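Local coordinates for protein enterochelin esterase (Salmonella enterica subsp. enterica serovar Typhimurium, PDB 3MGA) that probably hydrolyses the ester bonds of the siderophore ferric enterobactin through an alpha/beta-hydrolase-type domain, which would let the bacterium release the iron it has taken up, at residues 103-107 against 123-127; 63-69 against 117-121; 54-60 against 91-96. One frame throughout, in Å; residues are numbered along the deposited sequence.

Contact 1 (103-107 against 123-127)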
loop_
_atom_site.group_PDB
_atom_site.type_symbol
_atom_site.label_atom_id
_atom_site.label_comp_id
_atom_site.label_asym_id
_atom_site.label_seq_id
_atom_site.Cartn_x
_atom_site.Cartn_y
_atom_site.Cartn_z
ATOM N N ASP A 103 7.018 12.340 -27.178
ATOM C CA ASP A 103 6.936 13.691 -26.629
ATOM C C ASP A 103 5.581 14.330 -26.953
ATOM O O ASP A 103 5.455 15.557 -26.972
ATOM C CB ASP A 103 8.091 14.551 -27.156
ATOM C CG ASP A 103 8.114 14.644 -28.681
ATOM O OD1 ASP A 103 7.168 14.163 -29.339
ATOM O OD2 ASP A 103 9.091 15.204 -29.221
ATOM N N ASP A 104 4.569 13.491 -27.177
ATOM C CA ASP A 104 3.225 13.960 -27.529
ATOM C C ASP A 104 2.138 13.429 -26.588
ATOM O O ASP A 104 1.006 13.201 -27.016
ATOM C CB ASP A 104 2.893 13.570 -28.982
ATOM C CG ASP A 104 2.875 12.050 -29.213
ATOM O OD1 ASP A 104 3.300 11.284 -28.315
ATOM O OD2 ASP A 104 2.435 11.623 -30.308
ATOM N N VAL A 105 2.474 13.242 -25.313
ATOM C CA VAL A 105 1.507 12.729 -24.341
ATOM C C VAL A 105 0.932 13.863 -23.505
ATOM O O VAL A 105 -0.276 14.093 -23.511
ATOM C CB VAL A 105 2.131 11.671 -23.403
ATOM C CG1 VAL A 105 1.100 11.185 -22.400
ATOM C CG2 VAL A 105 2.673 10.503 -24.202
ATOM N N PHE A 106 1.797 14.568 -22.788
ATOM C CA PHE A 106 1.358 15.678 -21.955
ATOM C C PHE A 106 1.354 17.003 -22.708
ATOM O O PHE A 106 2.105 17.201 -23.668
ATOM C CB PHE A 106 2.241 15.816 -20.717
ATOM C CG PHE A 106 2.197 14.624 -19.799
ATOM C CD1 PHE A 106 1.099 14.408 -18.980
ATOM C CD2 PHE A 106 3.271 13.745 -19.727
ATOM C CE1 PHE A 106 1.057 13.321 -18.120
ATOM C CE2 PHE A 106 3.240 12.661 -18.870
ATOM C CZ PHE A 106 2.130 12.447 -18.062
ATOM N N ALA A 107 0.493 17.908 -22.258
ATOM C CA ALA A 107 0.394 19.231 -22.844
ATOM C C ALA A 107 1.343 20.141 -22.080
ATOM O O ALA A 107 1.978 19.713 -21.113
ATOM C CB ALA A 107 -1.029 19.747 -22.750
ATOM N N GLY A 123 -2.788 10.865 -19.109
ATOM C CA GLY A 123 -1.445 10.963 -19.675
ATOM C C GLY A 123 -0.529 9.852 -19.182
ATOM O O GLY A 123 0.209 9.253 -19.971
ATOM N N TRP A 124 -0.582 9.570 -17.881
ATOM C CA TRP A 124 0.249 8.514 -17.291
ATOM C C TRP A 124 -0.150 7.109 -17.715
ATOM O O TRP A 124 0.703 6.226 -17.763
ATOM C CB TRP A 124 0.275 8.590 -15.757
ATOM C CG TRP A 124 1.003 9.779 -15.239
ATOM C CD1 TRP A 124 0.472 10.840 -14.576
ATOM C CD2 TRP A 124 2.398 10.051 -15.384
ATOM N NE1 TRP A 124 1.459 11.750 -14.269
ATOM C CE2 TRP A 124 2.651 11.287 -14.757
ATOM C CE3 TRP A 124 3.463 9.362 -15.973
ATOM C CZ2 TRP A 124 3.924 11.852 -14.702
ATOM C CZ3 TRP A 124 4.727 9.923 -15.920
ATOM C CH2 TRP A 124 4.946 11.160 -15.290
ATOM N N ARG A 125 -1.432 6.889 -18.003
ATOM C CA ARG A 125 -1.885 5.566 -18.440
ATOM C C ARG A 125 -1.215 5.154 -19.756
ATOM O O ARG A 125 -1.095 3.958 -20.046
ATOM C CB ARG A 125 -3.412 5.498 -18.591
ATOM C CG ARG A 125 -4.196 5.561 -17.283
ATOM C CD ARG A 125 -5.683 5.290 -17.525
ATOM N NE ARG A 125 -6.472 5.325 -16.289
ATOM C CZ ARG A 125 -7.113 6.397 -15.815
ATOM N NH1 ARG A 125 -7.084 7.558 -16.465
ATOM N NH2 ARG A 125 -7.795 6.304 -14.680
ATOM N N GLN A 126 -0.798 6.141 -20.550
ATOM C CA GLN A 126 -0.119 5.872 -21.825
ATOM C C GLN A 126 1.398 5.680 -21.687
ATOM O O GLN A 126 2.026 5.094 -22.564
ATOM C CB GLN A 126 -0.440 6.954 -22.876
ATOM C CG GLN A 126 -1.760 6.740 -23.658
ATOM C CD GLN A 126 -3.009 6.670 -22.786
ATOM O OE1 GLN A 126 -2.991 7.046 -21.617
ATOM N NE2 GLN A 126 -4.105 6.195 -23.366
ATOM N N LEU A 127 1.981 6.146 -20.587
ATOM C CA LEU A 127 3.430 6.013 -20.380
ATOM C C LEU A 127 3.837 4.892 -19.409
ATOM O O LEU A 127 4.742 4.119 -19.716
ATOM C CB LEU A 127 4.017 7.348 -19.917
ATOM C CG LEU A 127 3.920 8.492 -20.926
ATOM C CD1 LEU A 127 4.381 9.800 -20.313
ATOM C CD2 LEU A 127 4.727 8.166 -22.175
#
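Phe106 gives up more surface than any other residue where the loop 103-107 meets the helical segment 123-127, and Val105 beside it comes second. The ring of Phe106 drives its edge at the face of the Trp124 indole in a T-shaped (edge-to-face) pair: its centroid lies 4.9 Å from that of the six-membered ring, the planes are inclined by 65°, and Phe106 CZ comes to 3.5 Å from Trp124 CE2. The same ring meets the leucine one helical turn beyond Gly123, with Phe106 CE2 3.4 Å from Leu127 CD1, and it comes close to the glycine itself, with Phe106 CE1 3.8 Å from Gly123 CA. This closeness depends on the missing side chain, since a beta carbon at Gly123 would collide with the phenyl ring. Val105 points toward the helix and straddles the same turn: Val105 CG1 rests 3.2 Å from the carbonyl Gly123 O, while Val105 CG2 packs on Leu127, 3.7 Å from Leu127 CD2. The interface is therefore largely apolar, a loop-on-helix contact in the N-terminal, E-set-like part of the esterase, where two consecutive loop residues pack on the helix at Gly123, Trp124 and Leu127. Beneath the helix lies the sheet that includes strands 52-57 and 92-100: Trp124 packs edge-to-face with Tyr56, Trp124 and Leu127 both reach Ile98 on strand 92-100, and Phe106 makes a second edge-to-face pair with Trp54 on strand 52-57, next to Pro69.

Contact 2 (63-69 against 117-121)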
loop_
_atom_site.group_PDB
_atom_site.type_symbol
_atom_site.label_atom_id
_atom_site.label_comp_id
_atom_site.label_asym_id
_atom_site.label_seq_id
_atom_site.Cartn_x
_atom_site.Cartn_y
_atom_site.Cartn_z
ATOM N N HIS A 63 -0.199 12.126 -9.972
ATOM C CA HIS A 63 -1.479 12.817 -9.906
ATOM C C HIS A 63 -1.959 13.112 -8.483
ATOM O O HIS A 63 -2.825 13.966 -8.297
ATOM C CB HIS A 63 -2.545 11.987 -10.612
ATOM C CG HIS A 63 -2.855 10.700 -9.916
ATOM N ND1 HIS A 63 -3.878 10.582 -8.999
ATOM C CD2 HIS A 63 -2.267 9.484 -9.984
ATOM C CE1 HIS A 63 -3.914 9.343 -8.541
ATOM N NE2 HIS A 63 -2.945 8.658 -9.123
ATOM N N HIS A 64 -1.432 12.405 -7.484
ATOM C CA HIS A 64 -1.851 12.638 -6.098
ATOM C C HIS A 64 -1.482 14.048 -5.615
ATOM O O HIS A 64 -2.170 14.615 -4.761
ATOM C CB HIS A 64 -1.301 11.555 -5.151
ATOM C CG HIS A 64 -1.843 10.185 -5.426
ATOM N ND1 HIS A 64 -3.056 9.753 -4.936
ATOM C CD2 HIS A 64 -1.341 9.152 -6.147
ATOM C CE1 HIS A 64 -3.277 8.514 -5.339
ATOM N NE2 HIS A 64 -2.253 8.128 -6.079
ATOM N N GLN A 65 -0.405 14.609 -6.160
ATOM C CA GLN A 65 0.014 15.970 -5.813
ATOM C C GLN A 65 -0.287 16.932 -6.961
ATOM O O GLN A 65 0.173 18.075 -6.937
ATOM C CB GLN A 65 1.523 16.021 -5.525
ATOM C CG GLN A 65 1.985 15.185 -4.351
ATOM C CD GLN A 65 1.415 15.649 -3.025
ATOM O OE1 GLN A 65 1.372 14.888 -2.062
ATOM N NE2 GLN A 65 0.963 16.889 -2.973
ATOM N N ASN A 66 -1.069 16.487 -7.952
ATOM C CA ASN A 66 -1.367 17.319 -9.134
ATOM C C ASN A 66 -0.091 17.967 -9.640
ATOM O O ASN A 66 -0.070 19.140 -9.993
ATOM C CB ASN A 66 -2.421 18.389 -8.825
ATOM C CG ASN A 66 -3.805 17.811 -8.665
ATOM O OD1 ASN A 66 -4.067 16.677 -9.068
ATOM N ND2 ASN A 66 -4.712 18.597 -8.100
ATOM N N ALA A 67 0.976 17.180 -9.663
ATOM C CA ALA A 67 2.271 17.670 -10.082
ATOM C C ALA A 67 2.398 17.696 -11.592
ATOM O O ALA A 67 1.829 16.852 -12.296
ATOM C CB ALA A 67 3.377 16.801 -9.478
ATOM N N GLN A 68 3.134 18.684 -12.087
ATOM C CA GLN A 68 3.397 18.788 -13.504
ATOM C C GLN A 68 4.394 17.662 -13.767
ATOM O O GLN A 68 5.340 17.497 -12.996
ATOM C CB GLN A 68 3.977 20.164 -13.851
ATOM C CG GLN A 68 3.010 21.321 -13.558
ATOM C CD GLN A 68 3.625 22.706 -13.744
ATOM O OE1 GLN A 68 4.822 22.846 -13.994
ATOM N NE2 GLN A 68 2.800 23.738 -13.602
ATOM N N PRO A 69 4.161 16.856 -14.824
ATOM C CA PRO A 69 5.035 15.730 -15.171
ATOM C C PRO A 69 6.512 16.104 -15.158
ATOM O O PRO A 69 6.930 17.012 -15.876
ATOM C CB PRO A 69 4.575 15.351 -16.572
ATOM C CG PRO A 69 3.142 15.719 -16.591
ATOM C CD PRO A 69 3.001 16.938 -15.732
ATOM N N ARG A 117 -6.356 16.725 -12.524
ATOM C CA ARG A 117 -5.932 15.388 -12.108
ATOM C C ARG A 117 -6.351 14.336 -13.138
ATOM O O ARG A 117 -5.579 13.434 -13.466
ATOM C CB ARG A 117 -6.526 15.026 -10.746
ATOM C CG ARG A 117 -5.953 13.741 -10.150
ATOM C CD ARG A 117 -6.825 13.204 -9.046
ATOM N NE ARG A 117 -8.159 12.900 -9.568
ATOM C CZ ARG A 117 -8.485 11.788 -10.230
ATOM N NH1 ARG A 117 -7.577 10.843 -10.474
ATOM N NH2 ARG A 117 -9.731 11.623 -10.662
ATOM N N ASN A 118 -7.580 14.450 -13.633
ATOM C CA ASN A 118 -8.087 13.520 -14.637
ATOM C C ASN A 118 -7.189 13.506 -15.867
ATOM O O ASN A 118 -6.904 12.441 -16.418
ATOM C CB ASN A 118 -9.519 13.885 -15.034
ATOM C CG ASN A 118 -10.493 13.766 -13.877
ATOM O OD1 ASN A 118 -10.233 13.064 -12.898
ATOM N ND2 ASN A 118 -11.630 14.444 -13.991
ATOM N N VAL A 119 -6.732 14.689 -16.280
ATOM C CA VAL A 119 -5.850 14.819 -17.442
ATOM C C VAL A 119 -4.494 14.158 -17.168
ATOM O O VAL A 119 -3.890 13.584 -18.075
ATOM C CB VAL A 119 -5.654 16.298 -17.857
ATOM C CG1 VAL A 119 -4.722 16.403 -19.057
ATOM C CG2 VAL A 119 -6.992 16.935 -18.185
ATOM N N LEU A 120 -4.026 14.234 -15.922
ATOM C CA LEU A 120 -2.752 13.607 -15.544
ATOM C C LEU A 120 -2.816 12.084 -15.647
ATOM O O LEU A 120 -2.071 11.491 -16.433
ATOM C CB LEU A 120 -2.297 14.024 -14.138
ATOM C CG LEU A 120 -1.750 15.440 -13.965
ATOM C CD1 LEU A 120 -1.373 15.690 -12.503
ATOM C CD2 LEU A 120 -0.540 15.650 -14.871
ATOM N N ARG A 121 -3.686 11.447 -14.861
ATOM C CA ARG A 121 -3.812 9.984 -14.932
ATOM C C ARG A 121 -3.913 9.485 -16.363
ATOM O O ARG A 121 -3.252 8.511 -16.723
ATOM C CB ARG A 121 -4.984 9.433 -14.109
ATOM C CG ARG A 121 -4.613 9.072 -12.681
ATOM C CD ARG A 121 -5.634 8.100 -12.076
ATOM N NE ARG A 121 -5.098 7.396 -10.909
ATOM C CZ ARG A 121 -5.756 6.460 -10.225
ATOM N NH1 ARG A 121 -6.985 6.103 -10.581
ATOM N NH2 ARG A 121 -5.180 5.873 -9.179
#
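The N-terminal domain belongs to the E-set clan of immunoglobulin-like beta folds, and here the first turn of its helix 117-127 lies against the loop 63-69, which follows strand 52-57. Arg117 opens the helical segment with its aliphatic part on the loop: Arg117 CG is 3.6 Å from His63 O and 3.9 Å from His63 CB, and Arg117 CB also packs beside Asn66. One turn later Leu120 points toward the loop and fills its concave side. Leu120 CD1 touches three residues of the loop, lying 3.9 Å from His63 CA, 3.7 Å from Asn66 CA and 3.4 Å from Ala67 O, while Leu120 CD2 meets Pro69 CD at 3.9 Å. The loop is curved round Leu120 CD1 by a turn in which Asn66 N is hydrogen-bonded to His63 O (3.1 Å), with Asn66 in a positive-phi conformation. Arg121, hydrogen-bonded through its backbone N to Arg117 O, extends along the imidazole toward the esterase domain, where a bound glycerol, probably from the crystallisation liquor, lies about 5 Å from its side chain. Arg121 covers the face of His63 in a CH-pi contact, with Arg121 CG 3.7 Å from the ring centroid and only 17° off the ring normal.

Contact 3 (54-60 against 91-96)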
loop_
_atom_site.group_PDB
_atom_site.type_symbol
_atom_site.label_atom_id
_atom_site.label_comp_id
_atom_site.label_asym_id
_atom_site.label_seq_id
_atom_site.Cartn_x
_atom_site.Cartn_y
_atom_site.Cartn_z
ATOM N N TRP A 54 10.792 10.279 -17.658
ATOM C CA TRP A 54 9.920 10.711 -16.570
ATOM C C TRP A 54 10.277 10.023 -15.258
ATOM O O TRP A 54 10.617 8.838 -15.225
ATOM C CB TRP A 54 8.440 10.478 -16.915
ATOM C CG TRP A 54 8.010 11.076 -18.252
ATOM C CD1 TRP A 54 7.852 10.403 -19.434
ATOM C CD2 TRP A 54 7.712 12.449 -18.536
ATOM N NE1 TRP A 54 7.469 11.266 -20.424
ATOM C CE2 TRP A 54 7.372 12.528 -19.903
ATOM C CE3 TRP A 54 7.691 13.617 -17.767
ATOM C CZ2 TRP A 54 7.021 13.731 -20.520
ATOM C CZ3 TRP A 54 7.345 14.811 -18.380
ATOM C CH2 TRP A 54 7.015 14.860 -19.745
ATOM N N VAL A 55 10.222 10.787 -14.178
ATOM C CA VAL A 55 10.511 10.269 -12.864
ATOM C C VAL A 55 9.155 10.211 -12.200
ATOM O O VAL A 55 8.549 11.247 -11.926
ATOM C CB VAL A 55 11.495 11.192 -12.117
ATOM C CG1 VAL A 55 11.799 10.661 -10.720
ATOM C CG2 VAL A 55 12.791 11.344 -12.941
ATOM N N TYR A 56 8.654 8.997 -11.995
ATOM C CA TYR A 56 7.339 8.799 -11.398
ATOM C C TYR A 56 7.515 8.293 -9.977
ATOM O O TYR A 56 7.741 7.113 -9.762
ATOM C CB TYR A 56 6.533 7.810 -12.238
ATOM C CG TYR A 56 5.064 7.723 -11.890
ATOM C CD1 TYR A 56 4.134 8.563 -12.506
ATOM C CD2 TYR A 56 4.595 6.780 -10.973
ATOM C CE1 TYR A 56 2.776 8.484 -12.206
ATOM C CE2 TYR A 56 3.241 6.690 -10.665
ATOM C CZ TYR A 56 2.334 7.543 -11.282
ATOM O OH TYR A 56 0.991 7.452 -10.982
ATOM N N ILE A 57 7.432 9.214 -9.021
ATOM C CA ILE A 57 7.584 8.909 -7.608
ATOM C C ILE A 57 6.210 9.002 -6.956
ATOM O O ILE A 57 5.555 10.039 -7.027
ATOM C CB ILE A 57 8.543 9.915 -6.925
ATOM C CG1 ILE A 57 9.871 10.005 -7.689
ATOM C CG2 ILE A 57 8.797 9.519 -5.483
ATOM C CD1 ILE A 57 10.849 11.024 -7.124
ATOM N N THR A 58 5.772 7.914 -6.329
ATOM C CA THR A 58 4.463 7.878 -5.682
ATOM C C THR A 58 4.284 9.025 -4.679
ATOM O O THR A 58 5.114 9.233 -3.795
ATOM C CB THR A 58 4.228 6.527 -4.961
ATOM O OG1 THR A 58 4.364 5.464 -5.902
ATOM C CG2 THR A 58 2.835 6.466 -4.335
ATOM N N GLY A 59 3.195 9.772 -4.840
ATOM C CA GLY A 59 2.881 10.892 -3.955
ATOM C C GLY A 59 3.812 12.097 -4.026
ATOM O O GLY A 59 3.761 12.965 -3.156
ATOM N N VAL A 60 4.671 12.162 -5.037
ATOM C CA VAL A 60 5.573 13.299 -5.164
ATOM C C VAL A 60 5.493 13.930 -6.559
ATOM O O VAL A 60 5.326 15.147 -6.667
ATOM C CB VAL A 60 7.021 12.930 -4.828
ATOM C CG1 VAL A 60 7.928 14.156 -4.995
ATOM C CG2 VAL A 60 7.106 12.400 -3.421
ATOM N N TRP A 91 10.210 10.537 5.017
ATOM C CA TRP A 91 9.610 9.977 3.819
ATOM C C TRP A 91 10.182 8.653 3.310
ATOM O O TRP A 91 11.361 8.350 3.464
ATOM C CB TRP A 91 9.693 11.006 2.684
ATOM C CG TRP A 91 9.015 10.581 1.429
ATOM C CD1 TRP A 91 7.711 10.758 1.117
ATOM C CD2 TRP A 91 9.615 9.917 0.311
ATOM N NE1 TRP A 91 7.447 10.245 -0.128
ATOM C CE2 TRP A 91 8.603 9.721 -0.645
ATOM C CE3 TRP A 91 10.907 9.456 0.032
ATOM C CZ2 TRP A 91 8.838 9.090 -1.869
ATOM C CZ3 TRP A 91 11.144 8.833 -1.189
ATOM C CH2 TRP A 91 10.112 8.651 -2.122
ATOM N N ARG A 92 9.297 7.891 2.679
ATOM C CA ARG A 92 9.598 6.605 2.075
ATOM C C ARG A 92 8.600 6.405 0.952
ATOM O O ARG A 92 7.427 6.746 1.097
ATOM C CB ARG A 92 9.500 5.494 3.115
ATOM C CG ARG A 92 9.519 4.058 2.590
ATOM C CD ARG A 92 10.069 3.124 3.707
ATOM N NE ARG A 92 9.327 3.301 4.941
ATOM C CZ ARG A 92 9.772 3.025 6.158
ATOM N NH1 ARG A 92 11.007 2.584 6.365
ATOM N NH2 ARG A 92 8.970 3.237 7.188
ATOM N N GLY A 93 9.061 5.879 -0.174
ATOM C CA GLY A 93 8.165 5.654 -1.292
ATOM C C GLY A 93 8.780 4.961 -2.483
ATOM O O GLY A 93 9.994 4.842 -2.587
ATOM N N SER A 94 7.910 4.506 -3.377
ATOM C CA SER A 94 8.304 3.812 -4.586
ATOM C C SER A 94 8.497 4.806 -5.702
ATOM O O SER A 94 7.952 5.921 -5.664
ATOM C CB SER A 94 7.202 2.848 -5.027
ATOM O OG SER A 94 6.859 1.947 -3.999
ATOM N N TYR A 95 9.270 4.406 -6.704
ATOM C CA TYR A 95 9.472 5.254 -7.869
ATOM C C TYR A 95 9.880 4.376 -9.036
ATOM O O TYR A 95 10.252 3.212 -8.853
ATOM C CB TYR A 95 10.527 6.342 -7.617
ATOM C CG TYR A 95 11.941 5.815 -7.509
ATOM C CD1 TYR A 95 12.423 5.295 -6.317
ATOM C CD2 TYR A 95 12.796 5.846 -8.603
ATOM C CE1 TYR A 95 13.725 4.805 -6.224
ATOM C CE2 TYR A 95 14.092 5.368 -8.516
ATOM C CZ TYR A 95 14.551 4.844 -7.331
ATOM O OH TYR A 95 15.843 4.367 -7.256
ATOM N N CYS A 96 9.791 4.940 -10.233
ATOM C CA CYS A 96 10.172 4.235 -11.439
ATOM C C CYS A 96 10.470 5.293 -12.480
ATOM O O CYS A 96 10.045 6.435 -12.326
ATOM C CB CYS A 96 9.051 3.282 -11.903
ATOM S SG CYS A 96 7.439 4.057 -12.263
HETATM O O HOH W 1 5.085 9.635 -1.421
#
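Three backbone hydrogen bonds tie 54-60 to 91-96. Tyr56 and Cys96 form an antiparallel hydrogen-bonded pair, Tyr56 N donating to Cys96 O (2.9 Å, 164°) and Cys96 N to Tyr56 O (3.0 Å, 141°). Two residues on, Thr58 N donates to Ser94 O at 3.0 Å, carrying the ladder past the end of strand 52-57. Between these bonds Ile57 and Tyr95 make a non-hydrogen-bonded pair, their CA atoms 4.1 Å apart, and the carbonyls flanking it receive CA-H...O contacts, Tyr95 CA lying 3.2 Å from Tyr56 O and Ile57 CA 3.6 Å from Ser94 O. Where the chains diverge, a water takes over, accepting from Trp91 NE1 (2.8 Å) and donating to Thr58 O (2.4 Å). Segments 54-57 and 92-96 run antiparallel, their axes 157° apart in direction and 4.7 Å at closest approach. Their strands share one sheet of the E-set-like domain: 52-57 is one of its two outermost strands, and 92-100 also pairs with 148-153. Side chains alternate between the two faces. On one, Ile57 CG1 packs on Tyr95 CB (3.7 Å) and Ile57 CG2 on Trp91 CZ2 (3.6 Å), joined by Val60, whose CG2 lies 4.0 Å from Trp91 CZ2; Ile57 and Val60 also touch strand 80-87 of the other sheet. On the other, Cys96 SG lies 3.9 Å from Tyr56 CB and makes an oblique sulfur-aromatic contact with the Tyr56 ring, 5.2 Å from its centroid. Tyr56 meets Trp124 of helix 117-127 on this face, while Ser94 OG hydrogen-bonds Asp384 beside helix 385-399 of the esterase domain.

Contacts 1 and 3 are buried, whereas contact 2 is only partly so. Contact 3 is held by backbone hydrogen bonds of the sheet; contacts 1 and 2 lay loops on helix 117-127 through side-chain packing, largely apolar and aromatic in contact 1 but mixed with imidazole and arginine in contact 2, nearer the esterase domain. The helix thus serves both loop contacts, at its later and earlier turns respectively. Pro69 of contact 2 packs on both Phe106 and Trp54, while Trp124 of contact 1 packs on Tyr56 of contact 3, so the three contacts adjoin through a cluster of aromatic and apolar side chains between helix and sheet. Their centres are 11 to 17 Å apart.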